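PDB 1T3Q: quinoline 2-oxidoreductase large subunit from Pseudomonas putida, which probably hydroxylates quinoline at carbon 2, as the large subunit of a molybdenum hydroxylase that carries a molybdenum-pterin cytosine dinucleotide cofactor. Local coordinates for residues B[346-351]-B[399-404]; B[405-410]-B[425-430]; B[419-424]-B[635-640]. All coordinates share one frame; numbering follows the deposited sequence.

The three contacts lie side by side on one side of the chain's centre and share elements. Contact 1 is buried and mainly polar, joining the loop 346-351 to helix 397-402 and the residues after it. The chain then continues into 405-410, which in contact 2 packs against the start of helix 426-437. Contact 2 is only partly buried and mostly aliphatic, with P408 at the surface. Contact 3, nearer the chain's centre and also partly buried, ties strand 420-421 and the turn before helix 426-437 to strand 636-649 by leucine packing and a water. A salt bridge from K349 to D410 couples contacts 1 and 2, and the rings of Y426 and H421 meet between contacts 2 and 3.

Contact 1. Residues B[346-351]-B[399-404]; sequences GVYKVP and EIRRRN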
ATOM      1  N   GLY B 346      35.923 -31.290   2.086  1.00 21.81           N
ATOM      2  CA  GLY B 346      36.073 -30.198   1.152  1.00 22.13           C
ATOM      3  C   GLY B 346      36.536 -30.608  -0.234  1.00 21.67           C
ATOM      4  O   GLY B 346      35.920 -31.428  -0.912  1.00 20.25           O
ATOM      5  N   VAL B 347      37.665 -30.042  -0.629  1.00 21.71           N
ATOM      6  CA  VAL B 347      38.248 -30.238  -1.946  1.00 22.55           C
ATOM      7  C   VAL B 347      39.282 -31.370  -2.048  1.00 22.38           C
ATOM      8  O   VAL B 347      39.837 -31.623  -3.123  1.00 20.67           O
ATOM      9  CB  VAL B 347      38.883 -28.882  -2.355  1.00 25.76           C
ATOM     10  CG1 VAL B 347      40.376 -28.991  -2.496  1.00 25.82           C
ATOM     11  CG2 VAL B 347      38.216 -28.350  -3.574  1.00 27.46           C
ATOM     12  N   TYR B 348      39.500 -32.079  -0.945  1.00 20.24           N
ATOM     13  CA  TYR B 348      40.533 -33.102  -0.890  1.00 20.84           C
ATOM     14  C   TYR B 348      40.129 -34.565  -0.957  1.00 21.07           C
ATOM     15  O   TYR B 348      38.994 -34.932  -0.665  1.00 21.58           O
ATOM     16  CB  TYR B 348      41.354 -32.880   0.378  1.00 19.56           C
ATOM     17  CG  TYR B 348      41.733 -31.429   0.595  1.00 20.37           C
ATOM     18  CD1 TYR B 348      42.838 -30.871  -0.046  1.00 20.45           C
ATOM     19  CD2 TYR B 348      40.966 -30.608   1.423  1.00 20.03           C
ATOM     20  CE1 TYR B 348      43.173 -29.526   0.136  1.00 20.31           C
ATOM     21  CE2 TYR B 348      41.289 -29.267   1.609  1.00 18.88           C
ATOM     22  CZ  TYR B 348      42.392 -28.733   0.965  1.00 19.90           C
ATOM     23  OH  TYR B 348      42.708 -27.406   1.153  1.00 19.67           O
ATOM     24  N   LYS B 349      41.095 -35.392  -1.338  1.00 21.80           N
ATOM     25  CA  LYS B 349      40.903 -36.829  -1.424  1.00 22.45           C
ATOM     26  C   LYS B 349      41.466 -37.446  -0.142  1.00 21.77           C
ATOM     27  O   LYS B 349      42.673 -37.436   0.090  1.00 22.78           O
ATOM     28  CB  LYS B 349      41.622 -37.383  -2.662  1.00 22.65           C
ATOM     29  CG  LYS B 349      41.027 -36.882  -3.978  1.00 23.37           C
ATOM     30  CD  LYS B 349      41.652 -37.539  -5.207  1.00 24.23           C
ATOM     31  CE  LYS B 349      43.072 -37.066  -5.456  1.00 25.10           C
ATOM     32  NZ  LYS B 349      43.635 -37.659  -6.709  1.00 25.45           N
ATOM     33  N   VAL B 350      40.572 -37.954   0.700  1.00 22.47           N
ATOM     34  CA  VAL B 350      40.946 -38.578   1.967  1.00 22.61           C
ATOM     35  C   VAL B 350      40.225 -39.923   1.988  1.00 22.70           C
ATOM     36  O   VAL B 350      39.011 -39.980   2.169  1.00 23.50           O
ATOM     37  CB  VAL B 350      40.479 -37.724   3.174  1.00 23.43           C
ATOM     38  CG1 VAL B 350      41.018 -38.316   4.468  1.00 22.85           C
ATOM     39  CG2 VAL B 350      40.954 -36.281   3.007  1.00 22.88           C
ATOM     40  N   PRO B 351      40.971 -41.025   1.813  1.00 23.34           N
ATOM     41  CA  PRO B 351      40.420 -42.385   1.791  1.00 23.31           C
ATOM     42  C   PRO B 351      39.738 -42.928   3.047  1.00 23.82           C
ATOM     43  O   PRO B 351      38.783 -43.700   2.942  1.00 25.65           O
ATOM     44  CB  PRO B 351      41.620 -43.226   1.372  1.00 23.19           C
ATOM     45  CG  PRO B 351      42.754 -42.510   2.025  1.00 23.96           C
ATOM     46  CD  PRO B 351      42.443 -41.058   1.732  1.00 23.40           C
ATOM     47  N   GLU B 399      51.734 -26.459  -2.012  1.00 20.35           N
ATOM     48  CA  GLU B 399      52.192 -27.756  -2.505  1.00 21.21           C
ATOM     49  C   GLU B 399      51.495 -28.939  -1.834  1.00 21.27           C
ATOM     50  O   GLU B 399      51.114 -29.895  -2.507  1.00 21.60           O
ATOM     51  CB  GLU B 399      53.712 -27.875  -2.330  1.00 22.48           C
ATOM     52  CG  GLU B 399      54.330 -29.200  -2.801  1.00 23.57           C
ATOM     53  CD  GLU B 399      54.005 -29.541  -4.247  1.00 27.01           C
ATOM     54  OE1 GLU B 399      53.941 -28.618  -5.087  1.00 26.85           O
ATOM     55  OE2 GLU B 399      53.828 -30.740  -4.552  1.00 28.62           O
ATOM     56  N   ILE B 400      51.322 -28.891  -0.516  1.00 21.09           N
ATOM     57  CA  ILE B 400      50.663 -30.010   0.148  1.00 21.26           C
ATOM     58  C   ILE B 400      49.222 -30.152  -0.344  1.00 21.97           C
ATOM     59  O   ILE B 400      48.681 -31.263  -0.394  1.00 22.13           O
ATOM     60  CB  ILE B 400      50.690 -29.876   1.688  1.00 21.66           C
ATOM     61  CG1 ILE B 400      50.309 -31.222   2.319  1.00 21.59           C
ATOM     62  CG2 ILE B 400      49.731 -28.779   2.150  1.00 20.21           C
ATOM     63  CD1 ILE B 400      50.594 -31.309   3.806  1.00 23.22           C
ATOM     64  N   ARG B 401      48.603 -29.037  -0.723  1.00 20.31           N
ATOM     65  CA  ARG B 401      47.239 -29.079  -1.230  1.00 20.55           C
ATOM     66  C   ARG B 401      47.191 -29.666  -2.643  1.00 21.00           C
ATOM     67  O   ARG B 401      46.275 -30.416  -2.971  1.00 21.02           O
ATOM     68  CB  ARG B 401      46.606 -27.681  -1.182  1.00 19.43           C
ATOM     69  CG  ARG B 401      46.241 -27.255   0.241  1.00 17.77           C
ATOM     70  CD  ARG B 401      45.721 -25.826   0.305  1.00 19.10           C
ATOM     71  NE  ARG B 401      45.196 -25.477   1.628  1.00 18.30           N
ATOM     72  CZ  ARG B 401      45.936 -25.210   2.701  1.00 17.31           C
ATOM     73  NH1 ARG B 401      47.261 -25.245   2.632  1.00 20.27           N
ATOM     74  NH2 ARG B 401      45.343 -24.891   3.849  1.00 18.60           N
ATOM     75  N   ARG B 402      48.178 -29.340  -3.476  1.00 21.03           N
ATOM     76  CA  ARG B 402      48.223 -29.887  -4.833  1.00 22.80           C
ATOM     77  C   ARG B 402      48.269 -31.411  -4.795  1.00 23.07           C
ATOM     78  O   ARG B 402      47.739 -32.080  -5.679  1.00 23.46           O
ATOM     79  CB  ARG B 402      49.468 -29.414  -5.585  1.00 22.52           C
ATOM     80  CG  ARG B 402      49.527 -27.936  -5.866  1.00 25.00           C
ATOM     81  CD  ARG B 402      50.663 -27.629  -6.833  1.00 25.27           C
ATOM     82  NE  ARG B 402      50.777 -26.192  -7.045  1.00 28.72           N
ATOM     83  CZ  ARG B 402      51.610 -25.404  -6.377  1.00 26.72           C
ATOM     84  NH1 ARG B 402      52.418 -25.913  -5.457  1.00 26.12           N
ATOM     85  NH2 ARG B 402      51.613 -24.100  -6.614  1.00 28.12           N
ATOM     86  N   ARG B 403      48.916 -31.953  -3.772  1.00 22.77           N
ATOM     87  CA  ARG B 403      49.061 -33.398  -3.636  1.00 23.27           C
ATOM     88  C   ARG B 403      47.837 -34.120  -3.086  1.00 22.93           C
ATOM     89  O   ARG B 403      47.813 -35.350  -3.041  1.00 22.25           O
ATOM     90  CB  ARG B 403      50.272 -33.710  -2.751  1.00 22.66           C
ATOM     91  CG  ARG B 403      51.562 -33.105  -3.271  1.00 23.32           C
ATOM     92  CD  ARG B 403      52.736 -33.417  -2.369  1.00 23.55           C
ATOM     93  NE  ARG B 403      53.967 -32.824  -2.879  1.00 24.04           N
ATOM     94  CZ  ARG B 403      55.174 -33.062  -2.383  1.00 24.98           C
ATOM     95  NH1 ARG B 403      56.236 -32.476  -2.916  1.00 25.25           N
ATOM     96  NH2 ARG B 403      55.322 -33.888  -1.356  1.00 24.07           N
ATOM     97  N   ASN B 404      46.818 -33.371  -2.678  1.00 22.41           N
ATOM     98  CA  ASN B 404      45.620 -33.991  -2.120  1.00 22.26           C
ATOM     99  C   ASN B 404      44.308 -33.545  -2.748  1.00 22.68           C
ATOM    100  O   ASN B 404      43.262 -34.155  -2.522  1.00 22.00           O
ATOM    101  CB  ASN B 404      45.578 -33.735  -0.617  1.00 22.22           C
ATOM    102  CG  ASN B 404      46.675 -34.467   0.120  1.00 22.70           C
ATOM    103  OD1 ASN B 404      46.609 -35.686   0.296  1.00 23.59           O
ATOM    104  ND2 ASN B 404      47.701 -33.735   0.541  1.00 19.77           N
TER
HETATM  105  O   HOH W   1      45.010 -37.269  -1.124  1.00 23.03           O
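Y348 and N404 bring the two backbones together, and the next residue makes the bond: K349 N donates to N404 O at 2.8 Å, with an N-H...O angle of 159°. The same carbonyl receives a C-H...O contact from Y348 CA at 3.3 Å. A water, 2.6 Å from K349 O and 2.7 Å from N404 OD1, bridges the two segments. R401 CG, beside its backbone N (chi1 -74°), lies at the Y348 ring edge, 3.8 Å from CE1; beyond it, R401 NE makes a weak bond to Y348 OH at 3.2 Å.

In the second shell, the extended R401 chain ends in salt bridges to E383 and D387 and a bond to P397 O, and E383 also bonds to Y348 OH. N404 ND2 holds I400 O (2.8 Å), while its OD1 accepts from F312 N, gripping the amide at both ends. A phenylalanine in place of Y348 would probably cost R401 NE its weak acceptor and leave E383 with R401 but no hydroxyl. The contact joins the loop before strand 352-360 to helix 397-402 within the molybdopterin cofactor-binding region. Arginine, tyrosine and asparagine each pair a packing surface with a polar tip; the buried R401 charge is likely to be stabilised by its two carboxylates.

Contact 2. Residues B[405-410]-B[425-430]; sequences VVMPED and TYLQTI
M407 and L427 mark the closest approach of the two backbones, their CA atoms 6.4 Å apart. Residues 405-407 run extended past the first turn of helix 426-437, after which 408-410 fold into helical torsions. This small turn is closed from both sides: D410 N donates to M407 O, and M407 N gives its hydrogen to D410 OD1 at 2.9 Å, meeting the carboxylate from above its plane. Across the contact, a water donates to V406 O (2.7 Å) and accepts from L427 N (2.9 Å), an amide at the start of the helix.

V406 presents its CB in the plane of the Y426 ring, at its edge, 3.8 Å from CD2. V405 CB meets I430 CD1 at 4.2 Å, one helical turn further on. L427 has CG anti to its backbone N (chi1 -180°), on the side of M407 and P408, and touches both through CD2. The M407 chain is bent at chi2 and chi3, with CE 3.8 Å from L427 CD2; the P408 and L427 side chains cross at about a right angle, with P408 CD 4.0 Å from L427 CD2.

Flexible methionine and rigid proline thus cover L427 at the more exposed side, while branched valines suit the buried inner side, against Y426 and I430. Aliphatic packing, with one water as polar link, seats the loop between helix 397-402 and strand 413-414 on the first turn of helix 426-437.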
ATOM      1  N   VAL B 405      44.360 -32.483  -3.540  1.00 22.03           N
ATOM      2  CA  VAL B 405      43.162 -31.954  -4.173  1.00 21.82           C
ATOM      3  C   VAL B 405      42.636 -32.840  -5.297  1.00 22.83           C
ATOM      4  O   VAL B 405      43.398 -33.568  -5.936  1.00 23.02           O
ATOM      5  CB  VAL B 405      43.436 -30.539  -4.745  1.00 23.29           C
ATOM      6  CG1 VAL B 405      44.368 -30.631  -5.947  1.00 21.97           C
ATOM      7  CG2 VAL B 405      42.149 -29.875  -5.126  1.00 24.53           C
ATOM      8  N   VAL B 406      41.327 -32.798  -5.523  1.00 21.86           N
ATOM      9  CA  VAL B 406      40.752 -33.562  -6.618  1.00 21.65           C
ATOM     10  C   VAL B 406      41.349 -32.899  -7.850  1.00 22.38           C
ATOM     11  O   VAL B 406      41.198 -31.691  -8.049  1.00 22.30           O
ATOM     12  CB  VAL B 406      39.215 -33.444  -6.663  1.00 21.51           C
ATOM     13  CG1 VAL B 406      38.680 -34.088  -7.935  1.00 22.65           C
ATOM     14  CG2 VAL B 406      38.606 -34.122  -5.446  1.00 21.82           C
ATOM     15  N   MET B 407      42.041 -33.687  -8.665  1.00 22.43           N
ATOM     16  CA  MET B 407      42.703 -33.175  -9.859  1.00 23.06           C
ATOM     17  C   MET B 407      41.799 -33.081 -11.086  1.00 23.24           C
ATOM     18  O   MET B 407      40.766 -33.747 -11.167  1.00 23.22           O
ATOM     19  CB  MET B 407      43.913 -34.056 -10.187  1.00 24.55           C
ATOM     20  CG  MET B 407      45.000 -34.055  -9.121  1.00 27.06           C
ATOM     21  SD  MET B 407      45.917 -32.501  -9.053  1.00 29.80           S
ATOM     22  CE  MET B 407      47.078 -32.746 -10.426  1.00 29.48           C
ATOM     23  N   PRO B 408      42.187 -32.242 -12.064  1.00 23.71           N
ATOM     24  CA  PRO B 408      41.401 -32.072 -13.287  1.00 23.88           C
ATOM     25  C   PRO B 408      41.071 -33.421 -13.928  1.00 25.29           C
ATOM     26  O   PRO B 408      39.954 -33.648 -14.396  1.00 26.39           O
ATOM     27  CB  PRO B 408      42.314 -31.218 -14.162  1.00 24.13           C
ATOM     28  CG  PRO B 408      43.026 -30.360 -13.148  1.00 23.38           C
ATOM     29  CD  PRO B 408      43.376 -31.367 -12.075  1.00 23.01           C
ATOM     30  N   GLU B 409      42.056 -34.312 -13.928  1.00 25.66           N
ATOM     31  CA  GLU B 409      41.914 -35.647 -14.506  1.00 26.22           C
ATOM     32  C   GLU B 409      40.991 -36.542 -13.675  1.00 27.13           C
ATOM     33  O   GLU B 409      40.517 -37.572 -14.159  1.00 27.33           O
ATOM     34  CB  GLU B 409      43.295 -36.303 -14.613  1.00 26.53           C
ATOM     35  N   ASP B 410      40.733 -36.144 -12.432  1.00 25.69           N
ATOM     36  CA  ASP B 410      39.883 -36.929 -11.532  1.00 25.86           C
ATOM     37  C   ASP B 410      38.373 -36.816 -11.740  1.00 25.43           C
ATOM     38  O   ASP B 410      37.636 -37.763 -11.446  1.00 25.56           O
ATOM     39  CB  ASP B 410      40.205 -36.579 -10.076  1.00 25.73           C
ATOM     40  CG  ASP B 410      41.585 -37.037  -9.660  1.00 27.50           C
ATOM     41  OD1 ASP B 410      42.069 -36.570  -8.610  1.00 25.90           O
ATOM     42  OD2 ASP B 410      42.182 -37.871 -10.380  1.00 29.70           O
ATOM     43  N   THR B 425      37.616 -25.640 -10.460  1.00 22.75           N
ATOM     44  CA  THR B 425      39.008 -25.245 -10.654  1.00 21.65           C
ATOM     45  C   THR B 425      39.862 -25.340  -9.394  1.00 21.12           C
ATOM     46  O   THR B 425      40.619 -24.420  -9.082  1.00 22.66           O
ATOM     47  CB  THR B 425      39.081 -23.804 -11.185  1.00 22.36           C
ATOM     48  OG1 THR B 425      38.220 -22.965 -10.400  1.00 22.10           O
ATOM     49  CG2 THR B 425      38.647 -23.750 -12.642  1.00 20.01           C
ATOM     50  N   TYR B 426      39.766 -26.455  -8.680  1.00 21.45           N
ATOM     51  CA  TYR B 426      40.530 -26.620  -7.452  1.00 20.62           C
ATOM     52  C   TYR B 426      42.026 -26.395  -7.631  1.00 21.29           C
ATOM     53  O   TYR B 426      42.611 -25.542  -6.967  1.00 21.33           O
ATOM     54  CB  TYR B 426      40.311 -28.016  -6.861  1.00 22.10           C
ATOM     55  CG  TYR B 426      38.867 -28.417  -6.649  1.00 21.36           C
ATOM     56  CD1 TYR B 426      37.847 -27.464  -6.572  1.00 19.85           C
ATOM     57  CD2 TYR B 426      38.526 -29.758  -6.488  1.00 21.88           C
ATOM     58  CE1 TYR B 426      36.527 -27.843  -6.337  1.00 22.11           C
ATOM     59  CE2 TYR B 426      37.216 -30.147  -6.252  1.00 22.83           C
ATOM     60  CZ  TYR B 426      36.220 -29.189  -6.177  1.00 22.37           C
ATOM     61  OH  TYR B 426      34.924 -29.581  -5.930  1.00 22.20           O
ATOM     62  N   LEU B 427      42.648 -27.170  -8.518  1.00 20.96           N
ATOM     63  CA  LEU B 427      44.080 -27.048  -8.754  1.00 20.52           C
ATOM     64  C   LEU B 427      44.469 -25.658  -9.234  1.00 20.87           C
ATOM     65  O   LEU B 427      45.397 -25.050  -8.702  1.00 21.40           O
ATOM     66  CB  LEU B 427      44.561 -28.085  -9.781  1.00 20.26           C
ATOM     67  CG  LEU B 427      46.069 -28.016 -10.066  1.00 21.12           C
ATOM     68  CD1 LEU B 427      46.842 -28.246  -8.774  1.00 22.19           C
ATOM     69  CD2 LEU B 427      46.461 -29.053 -11.107  1.00 21.92           C
ATOM     70  N   GLN B 428      43.763 -25.158 -10.241  1.00 20.54           N
ATOM     71  CA  GLN B 428      44.069 -23.841 -10.787  1.00 22.38           C
ATOM     72  C   GLN B 428      43.924 -22.743  -9.737  1.00 21.79           C
ATOM     73  O   GLN B 428      44.629 -21.732  -9.791  1.00 20.29           O
ATOM     74  CB  GLN B 428      43.184 -23.546 -12.000  1.00 24.61           C
ATOM     75  CG  GLN B 428      43.399 -22.163 -12.595  1.00 31.49           C
ATOM     76  CD  GLN B 428      42.817 -22.015 -13.992  1.00 33.54           C
ATOM     77  OE1 GLN B 428      41.827 -22.664 -14.343  1.00 34.27           O
ATOM     78  NE2 GLN B 428      43.422 -21.142 -14.791  1.00 33.24           N
ATOM     79  N   THR B 429      43.026 -22.942  -8.776  1.00 20.11           N
ATOM     80  CA  THR B 429      42.843 -21.951  -7.713  1.00 20.10           C
ATOM     81  C   THR B 429      44.086 -21.887  -6.826  1.00 18.88           C
ATOM     82  O   THR B 429      44.564 -20.808  -6.485  1.00 20.16           O
ATOM     83  CB  THR B 429      41.616 -22.283  -6.839  1.00 18.12           C
ATOM     84  OG1 THR B 429      40.421 -22.011  -7.581  1.00 17.92           O
ATOM     85  CG2 THR B 429      41.622 -21.453  -5.570  1.00 21.35           C
ATOM     86  N   ILE B 430      44.610 -23.051  -6.458  1.00 18.97           N
ATOM     87  CA  ILE B 430      45.803 -23.119  -5.627  1.00 18.95           C
ATOM     88  C   ILE B 430      46.968 -22.395  -6.312  1.00 20.43           C
ATOM     89  O   ILE B 430      47.679 -21.608  -5.689  1.00 19.62           O
ATOM     90  CB  ILE B 430      46.213 -24.586  -5.375  1.00 18.41           C
ATOM     91  CG1 ILE B 430      45.097 -25.319  -4.623  1.00 20.54           C
ATOM     92  CG2 ILE B 430      47.524 -24.634  -4.600  1.00 19.76           C
ATOM     93  CD1 ILE B 430      45.331 -26.814  -4.468  1.00 18.69           C
TER
HETATM   94  O   HOH W   2      41.422 -29.490  -9.660  1.00 24.48           O

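Contact 3. Residues B[419-424]-B[635-640]; sequences QTHREG and LVLANG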
ATOM      1  N   GLN B 419      30.328 -37.097  -1.778  1.00 21.17           N
ATOM      2  CA  GLN B 419      30.155 -35.885  -2.569  1.00 21.51           C
ATOM      3  C   GLN B 419      30.873 -36.101  -3.893  1.00 21.16           C
ATOM      4  O   GLN B 419      32.058 -36.430  -3.919  1.00 21.86           O
ATOM      5  CB  GLN B 419      30.734 -34.648  -1.868  1.00 21.69           C
ATOM      6  CG  GLN B 419      30.401 -33.349  -2.616  1.00 22.55           C
ATOM      7  CD  GLN B 419      31.030 -32.104  -2.001  1.00 24.12           C
ATOM      8  OE1 GLN B 419      32.250 -31.938  -2.010  1.00 23.28           O
ATOM      9  NE2 GLN B 419      30.192 -31.220  -1.468  1.00 24.62           N
ATOM     10  N   THR B 420      30.151 -35.924  -4.990  1.00 21.97           N
ATOM     11  CA  THR B 420      30.741 -36.108  -6.307  1.00 22.87           C
ATOM     12  C   THR B 420      31.153 -34.773  -6.917  1.00 22.28           C
ATOM     13  O   THR B 420      30.331 -33.870  -7.070  1.00 22.84           O
ATOM     14  CB  THR B 420      29.755 -36.814  -7.267  1.00 23.89           C
ATOM     15  OG1 THR B 420      29.382 -38.085  -6.716  1.00 24.90           O
ATOM     16  CG2 THR B 420      30.403 -37.035  -8.634  1.00 22.89           C
ATOM     17  N   HIS B 421      32.434 -34.653  -7.249  1.00 22.34           N
ATOM     18  CA  HIS B 421      32.958 -33.440  -7.866  1.00 22.98           C
ATOM     19  C   HIS B 421      32.860 -33.640  -9.379  1.00 22.47           C
ATOM     20  O   HIS B 421      33.363 -34.636  -9.908  1.00 22.94           O
ATOM     21  CB  HIS B 421      34.420 -33.221  -7.461  1.00 23.03           C
ATOM     22  CG  HIS B 421      34.649 -33.206  -5.980  1.00 25.26           C
ATOM     23  ND1 HIS B 421      34.677 -34.353  -5.217  1.00 26.80           N
ATOM     24  CD2 HIS B 421      34.878 -32.182  -5.125  1.00 23.11           C
ATOM     25  CE1 HIS B 421      34.918 -34.036  -3.956  1.00 25.10           C
ATOM     26  NE2 HIS B 421      35.044 -32.724  -3.874  1.00 26.05           N
ATOM     27  N   ARG B 422      32.222 -32.700 -10.076  1.00 21.34           N
ATOM     28  CA  ARG B 422      32.043 -32.819 -11.521  1.00 20.22           C
ATOM     29  C   ARG B 422      32.757 -31.773 -12.376  1.00 21.91           C
ATOM     30  O   ARG B 422      33.262 -32.091 -13.452  1.00 20.90           O
ATOM     31  CB  ARG B 422      30.545 -32.839 -11.845  1.00 19.25           C
ATOM     32  CG  ARG B 422      29.825 -34.027 -11.205  1.00 17.64           C
ATOM     33  CD  ARG B 422      28.363 -34.118 -11.605  1.00 20.00           C
ATOM     34  NE  ARG B 422      27.713 -35.238 -10.925  1.00 20.07           N
ATOM     35  CZ  ARG B 422      27.917 -36.518 -11.224  1.00 23.21           C
ATOM     36  NH1 ARG B 422      27.287 -37.463 -10.544  1.00 23.61           N
ATOM     37  NH2 ARG B 422      28.734 -36.855 -12.216  1.00 22.69           N
ATOM     38  N   GLU B 423      32.788 -30.526 -11.918  1.00 21.42           N
ATOM     39  CA  GLU B 423      33.478 -29.480 -12.669  1.00 22.01           C
ATOM     40  C   GLU B 423      33.853 -28.336 -11.735  1.00 22.94           C
ATOM     41  O   GLU B 423      32.988 -27.722 -11.104  1.00 22.30           O
ATOM     42  CB  GLU B 423      32.612 -28.964 -13.834  1.00 21.86           C
ATOM     43  CG  GLU B 423      31.531 -27.931 -13.474  1.00 22.29           C
ATOM     44  CD  GLU B 423      30.293 -28.538 -12.832  1.00 23.76           C
ATOM     45  OE1 GLU B 423      29.690 -27.865 -11.968  1.00 21.96           O
ATOM     46  OE2 GLU B 423      29.906 -29.672 -13.197  1.00 22.15           O
ATOM     47  N   GLY B 424      35.151 -28.072 -11.639  1.00 24.26           N
ATOM     48  CA  GLY B 424      35.642 -27.007 -10.777  1.00 24.83           C
ATOM     49  C   GLY B 424      37.107 -26.724 -11.037  1.00 24.80           C
ATOM     50  O   GLY B 424      37.774 -27.487 -11.740  1.00 25.45           O
ATOM     51  N   LEU B 635      24.001 -31.433  -7.372  1.00 19.22           N
ATOM     52  CA  LEU B 635      24.708 -30.394  -6.644  1.00 20.28           C
ATOM     53  C   LEU B 635      25.294 -29.421  -7.658  1.00 19.85           C
ATOM     54  O   LEU B 635      25.567 -29.794  -8.796  1.00 19.24           O
ATOM     55  CB  LEU B 635      25.864 -30.991  -5.838  1.00 20.11           C
ATOM     56  CG  LEU B 635      25.590 -32.127  -4.852  1.00 21.10           C
ATOM     57  CD1 LEU B 635      26.898 -32.519  -4.184  1.00 20.32           C
ATOM     58  CD2 LEU B 635      24.571 -31.686  -3.815  1.00 20.52           C
ATOM     59  N   VAL B 636      25.470 -28.176  -7.241  1.00 19.60           N
ATOM     60  CA  VAL B 636      26.084 -27.156  -8.086  1.00 18.90           C
ATOM     61  C   VAL B 636      27.194 -26.599  -7.195  1.00 19.30           C
ATOM     62  O   VAL B 636      26.978 -25.676  -6.411  1.00 18.82           O
ATOM     63  CB  VAL B 636      25.087 -26.042  -8.464  1.00 19.24           C
ATOM     64  CG1 VAL B 636      25.797 -24.954  -9.282  1.00 17.95           C
ATOM     65  CG2 VAL B 636      23.939 -26.634  -9.285  1.00 17.69           C
ATOM     66  N   LEU B 637      28.379 -27.186  -7.317  1.00 18.32           N
ATOM     67  CA  LEU B 637      29.525 -26.806  -6.502  1.00 18.49           C
ATOM     68  C   LEU B 637      30.374 -25.664  -7.041  1.00 18.66           C
ATOM     69  O   LEU B 637      30.883 -25.738  -8.151  1.00 20.00           O
ATOM     70  CB  LEU B 637      30.437 -28.012  -6.302  1.00 19.32           C
ATOM     71  CG  LEU B 637      29.777 -29.290  -5.782  1.00 21.21           C
ATOM     72  CD1 LEU B 637      30.812 -30.393  -5.672  1.00 20.05           C
ATOM     73  CD2 LEU B 637      29.123 -29.015  -4.437  1.00 21.39           C
ATOM     74  N   ALA B 638      30.521 -24.611  -6.242  1.00 17.90           N
ATOM     75  CA  ALA B 638      31.364 -23.480  -6.623  1.00 18.56           C
ATOM     76  C   ALA B 638      32.664 -23.717  -5.868  1.00 18.21           C
ATOM     77  O   ALA B 638      32.724 -24.589  -5.001  1.00 17.53           O
ATOM     78  CB  ALA B 638      30.727 -22.168  -6.185  1.00 18.45           C
ATOM     79  N   ASN B 639      33.710 -22.958  -6.179  1.00 15.66           N
ATOM     80  CA  ASN B 639      34.972 -23.155  -5.477  1.00 15.41           C
ATOM     81  C   ASN B 639      35.836 -21.910  -5.523  1.00 14.95           C
ATOM     82  O   ASN B 639      35.539 -20.961  -6.247  1.00 16.45           O
ATOM     83  CB  ASN B 639      35.740 -24.346  -6.081  1.00 16.20           C
ATOM     84  CG  ASN B 639      36.290 -24.045  -7.463  1.00 16.56           C
ATOM     85  OD1 ASN B 639      37.416 -23.566  -7.608  1.00 20.98           O
ATOM     86  ND2 ASN B 639      35.491 -24.307  -8.484  1.00 16.31           N
ATOM     87  N   GLY B 640      36.900 -21.916  -4.734  1.00 16.11           N
ATOM     88  CA  GLY B 640      37.794 -20.780  -4.711  1.00 18.08           C
ATOM     89  C   GLY B 640      38.838 -20.938  -3.634  1.00 19.20           C
ATOM     90  O   GLY B 640      39.039 -22.028  -3.094  1.00 18.24           O
TER
HETATM   91  O   HOH W   3      29.042 -28.878  -9.536  1.00 22.55           O
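L637 and Q419 reach toward each other tip to tip and carry most of this contact. The Q419 chain leaves with CG anti to its backbone N (chi1 -173°) and stays extended, so that its amide comes up to the leucine methyls: NE2 lies 3.8 Å from L637 CD2. OE1 is held by N464 ND2, which fixes the far side of the amide. L637 has CG anti to its carbonyl carbon, chi1 -52°, and its other methyl, CD1, settles 3.8 Å from T420 O, close to the backbone of H421. A leucine suits this place because its forked end can touch an amide and a strand backbone together. Nearer the start of the strand, L635 CD1 rests against the aliphatic part of glutamine, 3.9 Å from Q419 CG.

E423 adds a polar link. Its OE1 accepts from a water at 2.7 Å, which in turn accepts from L637 N at 2.9 Å. K739 pairs with the same carboxylate and also bonds to L637 O, so this stretch of backbone is held through both its N-H and its carbonyl. G424 packs its CA beside N639; a CB on G424 would come tight against the N639 side chain, which suits a glycine. The bound pterin cytosine dinucleotide is about 12 Å from the N639 side chain.

The two segments run 48° apart and share no direct hydrogen bond. Strand 420-421 pairs instead with 413-414 as a small antiparallel pair. F476 of helix 471-476 covers Q419 and L635, and strand 636-649 lies between 454-467 and 655-665 in a mixed sheet.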